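Local coordinates for glucose-6-phosphate isomerase like protein (Thermus thermophilus, PDB 1WIW) that probably binds phosphosugars and may interconvert the aldose and ketose forms of glucose or mannose 6-phosphate, at residues Y35-G47 / L56-G70. Numbering follows the deposited sequence.
Sequences YPGPHAALGYGEG and LPDWGEEGTLFLLEG
Tyr-35 offers a ring face to the edge of Phe-66 in a T-shaped stack, planes at 83° and centroids 5.1 Å apart; Phe-66 CZ reaches Tyr-35 CG at 3.6 Å. Thr-64, its OG1 turned beside its own backbone N (chi1 -57°), gives a hydrogen bond of 2.9 Å to Pro-36 O. Past the cis peptide before Pro-38, whose ring packs on the aliphatic part of Glu-62, the two strands run parallel. Phe-66 N donates to Ala-40 O at 2.7 Å, and the Ala-40 methyl meets Leu-65 CD2. On the outer side, Ala-41 N bonds to Pro-57 O at 2.9 Å, while Leu-56 CD1 lies against Ala-41 CB. Leu-42 is held through both N and O, by Phe-66 O and Leu-68 N; its side chain lies beside Leu-67 on the sheet face of Ala-40, and like Tyr-44 it also touches Met-80 of helix 76-83. Phe-66 and Leu-68 face helix 110-121 instead. At the strand end Glu-46 N reaches Gly-70 O from above the carbonyl plane, and the Glu-46 carboxylate pairs with Arg-185. Strand 39-45, helix 48-54 and strand 64-70 make up a beta-alpha-beta unit at the edge of the parallel sheet, as in the alpha/beta SIS fold of the phosphoglucose isomerase family.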
ATOM      1  N   TYR B  35     -12.754  20.948 -21.263  1.00 36.07           N
ATOM      2  CA  TYR B  35     -12.257  19.681 -21.778  1.00 34.23           C
ATOM      3  C   TYR B  35     -13.431  18.782 -22.130  1.00 33.88           C
ATOM      4  O   TYR B  35     -14.298  18.523 -21.297  1.00 34.42           O
ATOM      5  CB  TYR B  35     -11.366  19.005 -20.735  1.00 31.32           C
ATOM      6  CG  TYR B  35     -10.116  19.793 -20.436  1.00 28.55           C
ATOM      7  CD1 TYR B  35      -9.048  19.800 -21.329  1.00 26.53           C
ATOM      8  CD2 TYR B  35     -10.018  20.573 -19.283  1.00 27.80           C
ATOM      9  CE1 TYR B  35      -7.911  20.565 -21.085  1.00 26.27           C
ATOM     10  CE2 TYR B  35      -8.886  21.344 -19.032  1.00 26.41           C
ATOM     11  CZ  TYR B  35      -7.840  21.334 -19.937  1.00 25.64           C
ATOM     12  OH  TYR B  35      -6.724  22.099 -19.699  1.00 28.38           O
ATOM     13  N   PRO B  36     -13.475  18.296 -23.377  1.00 34.28           N
ATOM     14  CA  PRO B  36     -14.560  17.422 -23.827  1.00 33.69           C
ATOM     15  C   PRO B  36     -14.572  16.080 -23.107  1.00 32.72           C
ATOM     16  O   PRO B  36     -13.549  15.403 -23.018  1.00 33.47           O
ATOM     17  CB  PRO B  36     -14.279  17.277 -25.317  1.00 34.86           C
ATOM     18  CG  PRO B  36     -12.783  17.305 -25.364  1.00 36.04           C
ATOM     19  CD  PRO B  36     -12.463  18.456 -24.436  1.00 35.04           C
ATOM     20  N   GLY B  37     -15.737  15.707 -22.588  1.00 30.86           N
ATOM     21  CA  GLY B  37     -15.865  14.439 -21.900  1.00 30.73           C
ATOM     22  C   GLY B  37     -16.019  13.332 -22.923  1.00 29.35           C
ATOM     23  O   GLY B  37     -16.128  13.625 -24.114  1.00 29.22           O
ATOM     24  N   PRO B  38     -16.021  12.055 -22.504  1.00 27.61           N
ATOM     25  CA  PRO B  38     -15.885  11.614 -21.114  1.00 27.99           C
ATOM     26  C   PRO B  38     -14.490  11.915 -20.567  1.00 27.16           C
ATOM     27  O   PRO B  38     -13.559  12.180 -21.331  1.00 26.94           O
ATOM     28  CB  PRO B  38     -16.173  10.118 -21.202  1.00 28.23           C
ATOM     29  CG  PRO B  38     -15.613   9.764 -22.533  1.00 28.23           C
ATOM     30  CD  PRO B  38     -16.101  10.896 -23.409  1.00 29.42           C
ATOM     31  N   HIS B  39     -14.353  11.869 -19.246  1.00 26.25           N
ATOM     32  CA  HIS B  39     -13.081  12.172 -18.602  1.00 24.93           C
ATOM     33  C   HIS B  39     -12.389  10.957 -17.994  1.00 23.26           C
ATOM     34  O   HIS B  39     -13.032  10.052 -17.473  1.00 23.37           O
ATOM     35  CB  HIS B  39     -13.295  13.213 -17.502  1.00 25.54           C
ATOM     36  CG  HIS B  39     -14.013  14.441 -17.965  1.00 24.70           C
ATOM     37  ND1 HIS B  39     -13.513  15.273 -18.944  1.00 24.70           N
ATOM     38  CD2 HIS B  39     -15.194  14.982 -17.578  1.00 24.32           C
ATOM     39  CE1 HIS B  39     -14.353  16.273 -19.141  1.00 23.58           C
ATOM     40  NE2 HIS B  39     -15.382  16.120 -18.325  1.00 24.69           N
ATOM     41  N   ALA B  40     -11.064  10.958 -18.060  1.00 21.78           N
ATOM     42  CA  ALA B  40     -10.268   9.879 -17.494  1.00 20.49           C
ATOM     43  C   ALA B  40      -8.980  10.480 -16.939  1.00 18.80           C
ATOM     44  O   ALA B  40      -8.528  11.531 -17.397  1.00 19.06           O
ATOM     45  CB  ALA B  40      -9.953   8.834 -18.566  1.00 19.58           C
ATOM     46  N   ALA B  41      -8.402   9.822 -15.942  1.00 18.59           N
ATOM     47  CA  ALA B  41      -7.166  10.300 -15.351  1.00 17.51           C
ATOM     48  C   ALA B  41      -6.277   9.152 -14.891  1.00 17.05           C
ATOM     49  O   ALA B  41      -6.749   8.150 -14.354  1.00 17.04           O
ATOM     50  CB  ALA B  41      -7.465  11.229 -14.185  1.00 16.76           C
ATOM     51  N   LEU B  42      -4.982   9.315 -15.124  1.00 16.83           N
ATOM     52  CA  LEU B  42      -3.981   8.334 -14.733  1.00 16.67           C
ATOM     53  C   LEU B  42      -2.893   9.171 -14.077  1.00 14.92           C
ATOM     54  O   LEU B  42      -2.333  10.064 -14.709  1.00 15.98           O
ATOM     55  CB  LEU B  42      -3.436   7.617 -15.969  1.00 19.37           C
ATOM     56  CG  LEU B  42      -2.397   6.515 -15.758  1.00 21.83           C
ATOM     57  CD1 LEU B  42      -2.946   5.443 -14.830  1.00 23.72           C
ATOM     58  CD2 LEU B  42      -2.034   5.916 -17.102  1.00 24.11           C
ATOM     59  N   GLY B  43      -2.602   8.901 -12.810  1.00 13.87           N
ATOM     60  CA  GLY B  43      -1.601   9.695 -12.127  1.00 12.27           C
ATOM     61  C   GLY B  43      -0.359   8.974 -11.650  1.00 13.19           C
ATOM     62  O   GLY B  43      -0.366   7.763 -11.436  1.00 12.16           O
ATOM     63  N   TYR B  44       0.711   9.747 -11.487  1.00 12.81           N
ATOM     64  CA  TYR B  44       1.996   9.243 -11.024  1.00 13.46           C
ATOM     65  C   TYR B  44       2.556  10.206  -9.985  1.00 12.96           C
ATOM     66  O   TYR B  44       2.303  11.413 -10.049  1.00 12.39           O
ATOM     67  CB  TYR B  44       2.978   9.139 -12.193  1.00 15.51           C
ATOM     68  CG  TYR B  44       2.462   8.304 -13.341  1.00 18.42           C
ATOM     69  CD1 TYR B  44       1.624   8.854 -14.309  1.00 18.38           C
ATOM     70  CD2 TYR B  44       2.788   6.954 -13.441  1.00 19.43           C
ATOM     71  CE1 TYR B  44       1.125   8.075 -15.352  1.00 20.82           C
ATOM     72  CE2 TYR B  44       2.296   6.169 -14.474  1.00 19.63           C
ATOM     73  CZ  TYR B  44       1.467   6.734 -15.425  1.00 22.19           C
ATOM     74  OH  TYR B  44       0.983   5.951 -16.447  1.00 26.76           O
ATOM     75  N   GLY B  45       3.310   9.669  -9.031  1.00 10.91           N
ATOM     76  CA  GLY B  45       3.907  10.500  -7.999  1.00 10.42           C
ATOM     77  C   GLY B  45       2.921  11.407  -7.287  1.00  9.86           C
ATOM     78  O   GLY B  45       1.946  10.933  -6.705  1.00  8.28           O
ATOM     79  N   GLU B  46       3.181  12.713  -7.345  1.00  9.14           N
ATOM     80  CA  GLU B  46       2.347  13.724  -6.704  1.00  9.21           C
ATOM     81  C   GLU B  46       0.952  13.825  -7.304  1.00  9.44           C
ATOM     82  O   GLU B  46       0.109  14.561  -6.795  1.00  8.47           O
ATOM     83  CB  GLU B  46       3.034  15.094  -6.775  1.00 10.60           C
ATOM     84  CG  GLU B  46       4.269  15.223  -5.875  1.00 12.01           C
ATOM     85  CD  GLU B  46       5.021  16.538  -6.074  1.00 12.16           C
ATOM     86  OE1 GLU B  46       4.414  17.508  -6.583  1.00 10.14           O
ATOM     87  OE2 GLU B  46       6.217  16.599  -5.704  1.00  7.75           O
ATOM     88  N   GLY B  47       0.708  13.088  -8.385  1.00  9.31           N
ATOM     89  CA  GLY B  47      -0.600  13.134  -9.013  1.00  8.24           C
ATOM     90  C   GLY B  47      -1.431  11.870  -8.851  1.00 10.32           C
ATOM     91  O   GLY B  47      -2.623  11.867  -9.166  1.00 11.62           O
ATOM     92  N   LEU B  56     -12.349   8.968 -11.327  1.00 24.76           N
ATOM     93  CA  LEU B  56     -12.379   8.873 -12.786  1.00 25.83           C
ATOM     94  C   LEU B  56     -11.743   7.566 -13.257  1.00 25.90           C
ATOM     95  O   LEU B  56     -10.882   7.005 -12.582  1.00 25.28           O
ATOM     96  CB  LEU B  56     -11.604  10.039 -13.411  1.00 24.53           C
ATOM     97  CG  LEU B  56     -12.142  11.463 -13.299  1.00 25.59           C
ATOM     98  CD1 LEU B  56     -11.108  12.438 -13.829  1.00 24.46           C
ATOM     99  CD2 LEU B  56     -13.440  11.584 -14.087  1.00 26.65           C
ATOM    100  N   PRO B  57     -12.172   7.054 -14.421  1.00 27.68           N
ATOM    101  CA  PRO B  57     -11.566   5.810 -14.902  1.00 27.80           C
ATOM    102  C   PRO B  57     -10.097   6.086 -15.221  1.00 28.57           C
ATOM    103  O   PRO B  57      -9.724   7.232 -15.477  1.00 26.70           O
ATOM    104  CB  PRO B  57     -12.396   5.476 -16.141  1.00 27.73           C
ATOM    105  CG  PRO B  57     -12.861   6.818 -16.614  1.00 28.00           C
ATOM    106  CD  PRO B  57     -13.242   7.501 -15.327  1.00 27.07           C
ATOM    107  N   ASP B  58      -9.270   5.043 -15.203  1.00 30.03           N
ATOM    108  CA  ASP B  58      -7.839   5.195 -15.464  1.00 31.68           C
ATOM    109  C   ASP B  58      -7.457   5.137 -16.938  1.00 31.63           C
ATOM    110  O   ASP B  58      -6.274   5.055 -17.271  1.00 30.72           O
ATOM    111  CB  ASP B  58      -7.048   4.129 -14.698  1.00 34.58           C
ATOM    112  CG  ASP B  58      -7.245   2.732 -15.265  1.00 38.07           C
ATOM    113  OD1 ASP B  58      -8.404   2.272 -15.341  1.00 39.55           O
ATOM    114  OD2 ASP B  58      -6.239   2.089 -15.633  1.00 41.77           O
ATOM    115  N   TRP B  59      -8.448   5.182 -17.821  1.00 32.05           N
ATOM    116  CA  TRP B  59      -8.174   5.137 -19.250  1.00 33.33           C
ATOM    117  C   TRP B  59      -9.422   5.438 -20.068  1.00 34.59           C
ATOM    118  O   TRP B  59     -10.546   5.201 -19.618  1.00 34.54           O
ATOM    119  CB  TRP B  59      -7.613   3.765 -19.631  1.00 34.02           C
ATOM    120  CG  TRP B  59      -7.096   3.694 -21.038  1.00 36.01           C
ATOM    121  CD1 TRP B  59      -7.760   3.221 -22.138  1.00 36.49           C
ATOM    122  CD2 TRP B  59      -5.816   4.138 -21.502  1.00 36.18           C
ATOM    123  NE1 TRP B  59      -6.969   3.344 -23.258  1.00 35.98           N
ATOM    124  CE2 TRP B  59      -5.771   3.904 -22.895  1.00 36.42           C
ATOM    125  CE3 TRP B  59      -4.701   4.712 -20.875  1.00 36.33           C
ATOM    126  CZ2 TRP B  59      -4.651   4.225 -23.674  1.00 36.42           C
ATOM    127  CZ3 TRP B  59      -3.586   5.032 -21.651  1.00 36.68           C
ATOM    128  CH2 TRP B  59      -3.573   4.786 -23.036  1.00 36.73           C
ATOM    129  N   GLY B  60      -9.219   5.964 -21.272  1.00 35.68           N
ATOM    130  CA  GLY B  60     -10.341   6.294 -22.130  1.00 38.30           C
ATOM    131  C   GLY B  60     -10.002   6.219 -23.605  1.00 39.62           C
ATOM    132  O   GLY B  60      -8.864   6.467 -24.007  1.00 39.89           O
ATOM    133  N   GLU B  61     -10.996   5.873 -24.416  1.00 40.93           N
ATOM    134  CA  GLU B  61     -10.810   5.763 -25.857  1.00 41.33           C
ATOM    135  C   GLU B  61     -11.280   7.034 -26.554  1.00 41.06           C
ATOM    136  O   GLU B  61     -10.923   7.288 -27.705  1.00 41.64           O
ATOM    137  CB  GLU B  61     -11.594   4.567 -26.400  1.00 42.91           C
ATOM    138  CG  GLU B  61     -11.163   3.225 -25.837  1.00 45.84           C
ATOM    139  CD  GLU B  61      -9.712   2.907 -26.140  1.00 48.52           C
ATOM    140  OE1 GLU B  61      -9.326   2.964 -27.328  1.00 49.46           O
ATOM    141  OE2 GLU B  61      -8.957   2.599 -25.192  1.00 50.40           O
ATOM    142  N   GLU B  62     -12.079   7.827 -25.847  1.00 40.26           N
ATOM    143  CA  GLU B  62     -12.615   9.071 -26.391  1.00 39.19           C
ATOM    144  C   GLU B  62     -12.616  10.181 -25.341  1.00 37.02           C
ATOM    145  O   GLU B  62     -12.492   9.919 -24.144  1.00 35.84           O
ATOM    146  CB  GLU B  62     -14.048   8.848 -26.882  1.00 41.68           C
ATOM    147  CG  GLU B  62     -14.991   8.360 -25.787  1.00 45.01           C
ATOM    148  CD  GLU B  62     -16.451   8.359 -26.208  1.00 46.98           C
ATOM    149  OE1 GLU B  62     -17.310   7.990 -25.377  1.00 47.18           O
ATOM    150  OE2 GLU B  62     -16.743   8.728 -27.367  1.00 49.25           O
ATOM    151  N   GLY B  63     -12.765  11.421 -25.798  1.00 33.60           N
ATOM    152  CA  GLY B  63     -12.796  12.547 -24.880  1.00 30.86           C
ATOM    153  C   GLY B  63     -11.432  13.057 -24.449  1.00 27.98           C
ATOM    154  O   GLY B  63     -10.568  13.340 -25.281  1.00 26.89           O
ATOM    155  N   THR B  64     -11.238  13.176 -23.140  1.00 26.03           N
ATOM    156  CA  THR B  64      -9.976  13.664 -22.605  1.00 23.86           C
ATOM    157  C   THR B  64      -9.383  12.718 -21.570  1.00 23.79           C
ATOM    158  O   THR B  64     -10.089  12.186 -20.711  1.00 23.36           O
ATOM    159  CB  THR B  64     -10.141  15.044 -21.931  1.00 24.48           C
ATOM    160  OG1 THR B  64     -10.682  15.981 -22.868  1.00 24.22           O
ATOM    161  CG2 THR B  64      -8.800  15.557 -21.436  1.00 23.31           C
ATOM    162  N   LEU B  65      -8.075  12.516 -21.665  1.00 23.70           N
ATOM    163  CA  LEU B  65      -7.356  11.665 -20.732  1.00 23.31           C
ATOM    164  C   LEU B  65      -6.356  12.568 -20.023  1.00 21.31           C
ATOM    165  O   LEU B  65      -5.447  13.109 -20.651  1.00 19.61           O
ATOM    166  CB  LEU B  65      -6.630  10.540 -21.480  1.00 23.77           C
ATOM    167  CG  LEU B  65      -5.756   9.539 -20.708  1.00 26.48           C
ATOM    168  CD1 LEU B  65      -4.462  10.203 -20.279  1.00 28.34           C
ATOM    169  CD2 LEU B  65      -6.511   8.994 -19.501  1.00 26.65           C
ATOM    170  N   PHE B  66      -6.550  12.755 -18.722  1.00 20.01           N
ATOM    171  CA  PHE B  66      -5.649  13.589 -17.943  1.00 19.32           C
ATOM    172  C   PHE B  66      -4.509  12.736 -17.408  1.00 19.22           C
ATOM    173  O   PHE B  66      -4.718  11.819 -16.614  1.00 19.92           O
ATOM    174  CB  PHE B  66      -6.401  14.246 -16.787  1.00 19.01           C
ATOM    175  CG  PHE B  66      -7.404  15.268 -17.227  1.00 17.91           C
ATOM    176  CD1 PHE B  66      -6.989  16.480 -17.769  1.00 17.69           C
ATOM    177  CD2 PHE B  66      -8.766  15.015 -17.115  1.00 18.78           C
ATOM    178  CE1 PHE B  66      -7.918  17.427 -18.198  1.00 15.90           C
ATOM    179  CE2 PHE B  66      -9.704  15.955 -17.541  1.00 17.94           C
ATOM    180  CZ  PHE B  66      -9.279  17.162 -18.084  1.00 18.49           C
ATOM    181  N   LEU B  67      -3.301  13.042 -17.865  1.00 18.10           N
ATOM    182  CA  LEU B  67      -2.107  12.313 -17.451  1.00 17.97           C
ATOM    183  C   LEU B  67      -1.418  13.161 -16.387  1.00 15.76           C
ATOM    184  O   LEU B  67      -0.752  14.137 -16.711  1.00 17.01           O
ATOM    185  CB  LEU B  67      -1.193  12.127 -18.664  1.00 19.91           C
ATOM    186  CG  LEU B  67      -0.375  10.844 -18.800  1.00 23.74           C
ATOM    187  CD1 LEU B  67      -1.282   9.631 -18.654  1.00 24.89           C
ATOM    188  CD2 LEU B  67       0.318  10.836 -20.162  1.00 23.16           C
ATOM    189  N   LEU B  68      -1.594  12.794 -15.119  1.00 13.77           N
ATOM    190  CA  LEU B  68      -1.002  13.551 -14.015  1.00 14.42           C
ATOM    191  C   LEU B  68       0.426  13.088 -13.739  1.00 15.14           C
ATOM    192  O   LEU B  68       0.660  12.216 -12.898  1.00 14.71           O
ATOM    193  CB  LEU B  68      -1.873  13.400 -12.759  1.00 13.24           C
ATOM    194  CG  LEU B  68      -3.379  13.576 -13.000  1.00 14.52           C
ATOM    195  CD1 LEU B  68      -4.130  13.552 -11.675  1.00 15.73           C
ATOM    196  CD2 LEU B  68      -3.636  14.889 -13.724  1.00 14.32           C
ATOM    197  N   GLU B  69       1.374  13.687 -14.454  1.00 14.18           N
ATOM    198  CA  GLU B  69       2.785  13.335 -14.336  1.00 14.23           C
ATOM    199  C   GLU B  69       3.454  13.987 -13.135  1.00 12.99           C
ATOM    200  O   GLU B  69       4.202  14.960 -13.278  1.00 12.34           O
ATOM    201  CB  GLU B  69       3.515  13.731 -15.619  1.00 16.50           C
ATOM    202  CG  GLU B  69       2.848  13.182 -16.864  1.00 21.55           C
ATOM    203  CD  GLU B  69       3.571  13.554 -18.143  1.00 25.74           C
ATOM    204  OE1 GLU B  69       3.067  13.186 -19.228  1.00 28.87           O
ATOM    205  OE2 GLU B  69       4.635  14.206 -18.069  1.00 29.02           O
ATOM    206  N   GLY B  70       3.188  13.427 -11.957  1.00 11.80           N
ATOM    207  CA  GLY B  70       3.745  13.955 -10.724  1.00 10.75           C
ATOM    208  C   GLY B  70       5.085  13.371 -10.319  1.00 10.74           C
ATOM    209  O   GLY B  70       5.483  13.482  -9.156  1.00  9.05           O
TER